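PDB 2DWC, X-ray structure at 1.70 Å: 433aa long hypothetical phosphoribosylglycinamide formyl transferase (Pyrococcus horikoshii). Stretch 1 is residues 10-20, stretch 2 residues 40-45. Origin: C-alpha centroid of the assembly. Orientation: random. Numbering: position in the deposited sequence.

Stretch 1, residues 10-20: ELGTATTDSAQ
Stretch 2 40-45: RLGVEV

Stretch 1 enters as a weakly bonded extended segment at Glu10 and Leu11, then folds through a type II turn from Thr13 to Thr16 and a type I turn from Thr16 to Ala19. Stretch 2 packs against Leu11, the first turn at Ala14 and Thr15, and Gln20, with the CA of Gly42 5.3 Å from that of Thr13 and the CA of Glu44 4.4 Å from that of Ala14. Leu11 to Ala14 runs in roughly the same sense as Leu41 to Glu44. The contact buries 393 Å².

Arg40 makes no contact. Leu41 (phi/psi -110/9, rotamer m,t) sets its CB 4.4 Å from CD1 of Leu11, an apolar contact. Its carbonyl oxygen accepts from water 1 at 2.9 Å, and the same water donates to O of Gly12 at 2.7 Å, bridging two buried carbonyls.

Gly42 adopts 68/26, a positive phi that favours glycine. Its O accepts a hydrogen bond from N of Ala14 at 2.8 Å and probably another from water 2 at 2.9 Å, which in turn accepts from N of Gln20 at 2.9 Å.

Val43 (-94/137, chi1 t) directs its CA-to-CB bond away, yet CG2 lies 4.1 Å from CD2 of Leu11 (m,t), and CG1 3.8 Å from O of Gln20. A branched apolar side chain suits this buried site.

Glu44 (-77/138, t,t, chi3 140°) is the principal anchor, covered over 75 Å². Its N donates to O of Gln20 at 2.9 Å; its CA-to-CB bond points toward stretch 1, and OE2 accepts from N of Thr15 at 2.8 Å. A carboxylate can thus satisfy a turn amide; OE1 is bonded elsewhere in the structure. The small methyl CB of Ala14 fits 4.0 Å from CB of Glu44, and CB of Ala19 lies 3.5 Å from OE2 of Glu44. The CA-to-CB bond of Val45 points away, without contact.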

ATOM      1  N   GLU B  10     -16.762   0.394  14.524  1.00 16.71           N
ATOM      2  CA  GLU B  10     -16.494   1.816  14.333  1.00 17.55           C
ATOM      3  C   GLU B  10     -15.011   2.132  14.388  1.00 18.02           C
ATOM      4  O   GLU B  10     -14.249   1.408  15.025  1.00 17.95           O
ATOM      5  CB  GLU B  10     -17.211   2.607  15.477  1.00 20.58           C
ATOM      6  CG  GLU B  10     -17.011   4.106  15.544  1.00 21.16           C
ATOM      7  CD  GLU B  10     -15.794   4.533  16.399  1.00 24.49           C
ATOM      8  OE1 GLU B  10     -15.195   3.687  17.082  1.00 25.90           O
ATOM      9  OE2 GLU B  10     -15.452   5.730  16.380  1.00 21.21           O
ATOM     10  N   LEU B  11     -14.632   3.193  13.687  1.00 15.10           N
ATOM     11  CA  LEU B  11     -13.267   3.704  13.740  1.00 14.77           C
ATOM     12  C   LEU B  11     -13.337   5.208  13.743  1.00 16.28           C
ATOM     13  O   LEU B  11     -14.150   5.823  13.012  1.00 15.35           O
ATOM     14  CB  LEU B  11     -12.444   3.293  12.495  1.00 14.22           C
ATOM     15  CG  LEU B  11     -11.888   1.860  12.453  1.00 15.57           C
ATOM     16  CD1 LEU B  11     -11.253   1.624  11.068  1.00 14.06           C
ATOM     17  CD2 LEU B  11     -10.876   1.629  13.564  1.00 17.38           C
ATOM     18  N   GLY B  12     -12.470   5.798  14.564  1.00 15.62           N
ATOM     19  CA  GLY B  12     -12.285   7.233  14.603  1.00 14.50           C
ATOM     20  C   GLY B  12     -11.137   7.659  13.692  1.00 15.81           C
ATOM     21  O   GLY B  12     -10.736   6.916  12.781  1.00 18.18           O
ATOM     22  N   THR B  13     -10.580   8.837  13.954  1.00 15.30           N
ATOM     23  CA  THR B  13      -9.559   9.430  13.059  1.00 12.86           C
ATOM     24  C   THR B  13      -8.273   9.773  13.756  1.00 13.75           C
ATOM     25  O   THR B  13      -8.281  10.498  14.742  1.00 14.86           O
ATOM     26  CB  THR B  13     -10.148  10.739  12.438  1.00 15.02           C
ATOM     27  OG1 THR B  13     -11.288  10.398  11.644  1.00 15.78           O
ATOM     28  CG2 THR B  13      -9.147  11.468  11.464  1.00 14.23           C
ATOM     29  N   ALA B  14      -7.183   9.242  13.221  1.00 11.86           N
ATOM     30  CA  ALA B  14      -5.836   9.508  13.760  1.00 12.46           C
ATOM     31  C   ALA B  14      -5.610  11.015  13.900  1.00 11.98           C
ATOM     32  O   ALA B  14      -6.078  11.834  13.069  1.00 16.47           O
ATOM     33  CB  ALA B  14      -4.772   8.944  12.767  1.00 15.03           C
ATOM     34  N   THR B  15      -4.818  11.360  14.927  1.00 12.27           N
ATOM     35  CA  THR B  15      -4.424  12.709  15.289  1.00 12.34           C
ATOM     36  C   THR B  15      -5.534  13.529  16.001  1.00 14.03           C
ATOM     37  O   THR B  15      -5.262  14.629  16.453  1.00 14.42           O
ATOM     38  CB  THR B  15      -3.835  13.581  14.119  1.00 13.72           C
ATOM     39  OG1 THR B  15      -4.876  14.151  13.294  1.00 14.08           O
ATOM     40  CG2 THR B  15      -2.853  12.759  13.272  1.00 19.91           C
ATOM     41  N   THR B  16      -6.734  12.960  16.134  1.00 14.35           N
ATOM     42  CA  THR B  16      -7.836  13.639  16.815  1.00 15.15           C
ATOM     43  C   THR B  16      -8.196  12.798  18.017  1.00 14.20           C
ATOM     44  O   THR B  16      -7.685  11.693  18.189  1.00 15.27           O
ATOM     45  CB  THR B  16      -9.128  13.786  15.927  1.00 12.64           C
ATOM     46  OG1 THR B  16      -9.815  12.518  15.832  1.00 14.74           O
ATOM     47  CG2 THR B  16      -8.743  14.253  14.526  1.00 16.15           C
ATOM     48  N   ASP B  17      -9.084  13.315  18.860  1.00 13.85           N
ATOM     49  CA  ASP B  17      -9.433  12.521  20.032  1.00 15.83           C
ATOM     50  C   ASP B  17     -10.319  11.308  19.725  1.00 19.58           C
ATOM     51  O   ASP B  17     -10.578  10.516  20.625  1.00 20.73           O
ATOM     52  CB  ASP B  17     -10.086  13.390  21.116  1.00 15.08           C
ATOM     53  CG  ASP B  17     -11.518  13.781  20.742  1.00 24.95           C
ATOM     54  OD1 ASP B  17     -12.440  13.359  21.442  1.00 34.36           O
ATOM     55  OD2 ASP B  17     -11.716  14.489  19.751  1.00 21.14           O
ATOM     56  N   SER B  18     -10.773  11.111  18.486  1.00 15.94           N
ATOM     57  CA  SER B  18     -11.576   9.888  18.242  1.00 15.55           C
ATOM     58  C   SER B  18     -10.678   8.732  17.748  1.00 16.04           C
ATOM     59  O   SER B  18     -11.118   7.611  17.497  1.00 15.21           O
ATOM     60  CB  SER B  18     -12.671  10.137  17.191  1.00 17.38           C
ATOM     61  OG  SER B  18     -12.114  10.447  15.919  1.00 16.66           O
ATOM     62  N   ALA B  19      -9.381   8.974  17.653  1.00 15.80           N
ATOM     63  CA  ALA B  19      -8.496   7.949  17.131  1.00 14.55           C
ATOM     64  C   ALA B  19      -8.375   6.618  17.841  1.00 13.67           C
ATOM     65  O   ALA B  19      -8.420   6.570  19.090  1.00 15.86           O
ATOM     66  CB  ALA B  19      -7.048   8.525  17.053  1.00 13.88           C
ATOM     67  N   GLN B  20      -8.212   5.547  17.041  1.00 13.09           N
ATOM     68  CA  GLN B  20      -7.818   4.247  17.585  1.00 11.76           C
ATOM     69  C   GLN B  20      -6.273   4.330  17.424  1.00 14.56           C
ATOM     70  O   GLN B  20      -5.784   5.101  16.601  1.00 16.03           O
ATOM     71  CB  GLN B  20      -8.327   3.095  16.760  1.00 15.20           C
ATOM     72  CG  GLN B  20      -9.682   2.633  17.324  1.00 14.58           C
ATOM     73  CD  GLN B  20     -10.735   3.691  17.036  1.00 15.20           C
ATOM     74  OE1 GLN B  20     -10.814   4.170  15.918  1.00 16.65           O
ATOM     75  NE2 GLN B  20     -11.499   4.086  18.054  1.00 18.70           N
ATOM     76  N   ARG B  40      -3.744   3.840   6.102  1.00 13.44           N
ATOM     77  CA  ARG B  40      -4.788   3.768   5.102  1.00 14.13           C
ATOM     78  C   ARG B  40      -6.215   3.669   5.664  1.00 18.41           C
ATOM     79  O   ARG B  40      -7.171   3.951   4.934  1.00 16.15           O
ATOM     80  CB  ARG B  40      -4.509   2.611   4.149  1.00 13.21           C
ATOM     81  CG  ARG B  40      -3.507   2.999   3.060  1.00 19.18           C
ATOM     82  CD  ARG B  40      -3.127   1.778   2.252  1.00 16.75           C
ATOM     83  NE  ARG B  40      -2.465   2.184   0.985  1.00 17.28           N
ATOM     84  CZ  ARG B  40      -1.893   1.307   0.173  1.00 23.29           C
ATOM     85  NH1 ARG B  40      -1.863   0.000   0.495  1.00 17.96           N
ATOM     86  NH2 ARG B  40      -1.443   1.717  -1.001  1.00 18.78           N
ATOM     87  N   LEU B  41      -6.338   3.346   6.957  1.00 13.86           N
ATOM     88  CA  LEU B  41      -7.635   3.260   7.636  1.00 14.62           C
ATOM     89  C   LEU B  41      -7.781   4.429   8.638  1.00 12.34           C
ATOM     90  O   LEU B  41      -8.718   4.461   9.430  1.00 15.91           O
ATOM     91  CB  LEU B  41      -7.738   1.933   8.380  1.00 14.30           C
ATOM     92  CG  LEU B  41      -7.827   0.686   7.515  1.00 18.23           C
ATOM     93  CD1 LEU B  41      -7.856  -0.559   8.377  1.00 19.75           C
ATOM     94  CD2 LEU B  41      -9.117   0.766   6.704  1.00 21.75           C
ATOM     95  N   GLY B  42      -6.857   5.400   8.596  1.00 13.22           N
ATOM     96  CA  GLY B  42      -6.943   6.501   9.529  1.00 13.96           C
ATOM     97  C   GLY B  42      -6.687   6.105  10.984  1.00 15.11           C
ATOM     98  O   GLY B  42      -7.172   6.782  11.897  1.00 15.08           O
ATOM     99  N   VAL B  43      -5.934   5.025  11.196  1.00 13.86           N
ATOM    100  CA  VAL B  43      -5.608   4.552  12.540  1.00 15.17           C
ATOM    101  C   VAL B  43      -4.246   5.137  12.954  1.00 16.97           C
ATOM    102  O   VAL B  43      -3.303   5.161  12.156  1.00 15.11           O
ATOM    103  CB  VAL B  43      -5.577   3.025  12.587  1.00 13.01           C
ATOM    104  CG1 VAL B  43      -5.035   2.529  13.962  1.00 13.01           C
ATOM    105  CG2 VAL B  43      -7.067   2.507  12.418  1.00 17.41           C
ATOM    106  N   GLU B  44      -4.168   5.605  14.201  1.00 13.82           N
ATOM    107  CA  GLU B  44      -2.956   6.254  14.684  1.00 12.53           C
ATOM    108  C   GLU B  44      -1.901   5.198  14.990  1.00 10.60           C
ATOM    109  O   GLU B  44      -2.193   4.184  15.608  1.00 13.61           O
ATOM    110  CB  GLU B  44      -3.298   7.069  15.939  1.00 12.01           C
ATOM    111  CG  GLU B  44      -2.152   8.043  16.362  1.00 16.10           C
ATOM    112  CD  GLU B  44      -2.641   9.200  17.237  1.00 18.15           C
ATOM    113  OE1 GLU B  44      -1.916   9.558  18.193  1.00 17.67           O
ATOM    114  OE2 GLU B  44      -3.728   9.771  16.956  1.00 16.12           O
ATOM    115  N   VAL B  45      -0.651   5.465  14.610  1.00 13.30           N
ATOM    116  CA  VAL B  45       0.438   4.492  14.800  1.00 13.93           C
ATOM    117  C   VAL B  45       1.604   5.040  15.604  1.00 14.50           C
ATOM    118  O   VAL B  45       2.123   6.108  15.275  1.00 14.57           O
ATOM    119  CB  VAL B  45       1.059   4.083  13.425  1.00 14.28           C
ATOM    120  CG1 VAL B  45       2.146   3.004  13.615  1.00 13.43           C
ATOM    121  CG2 VAL B  45      -0.041   3.525  12.525  1.00 15.17           C
TER
HETATM  122  O   HOH W   1     -10.333   6.756  10.083  1.00 17.48           O
HETATM  123  O   HOH W   2      -8.483   5.699  14.200  1.00 16.52           O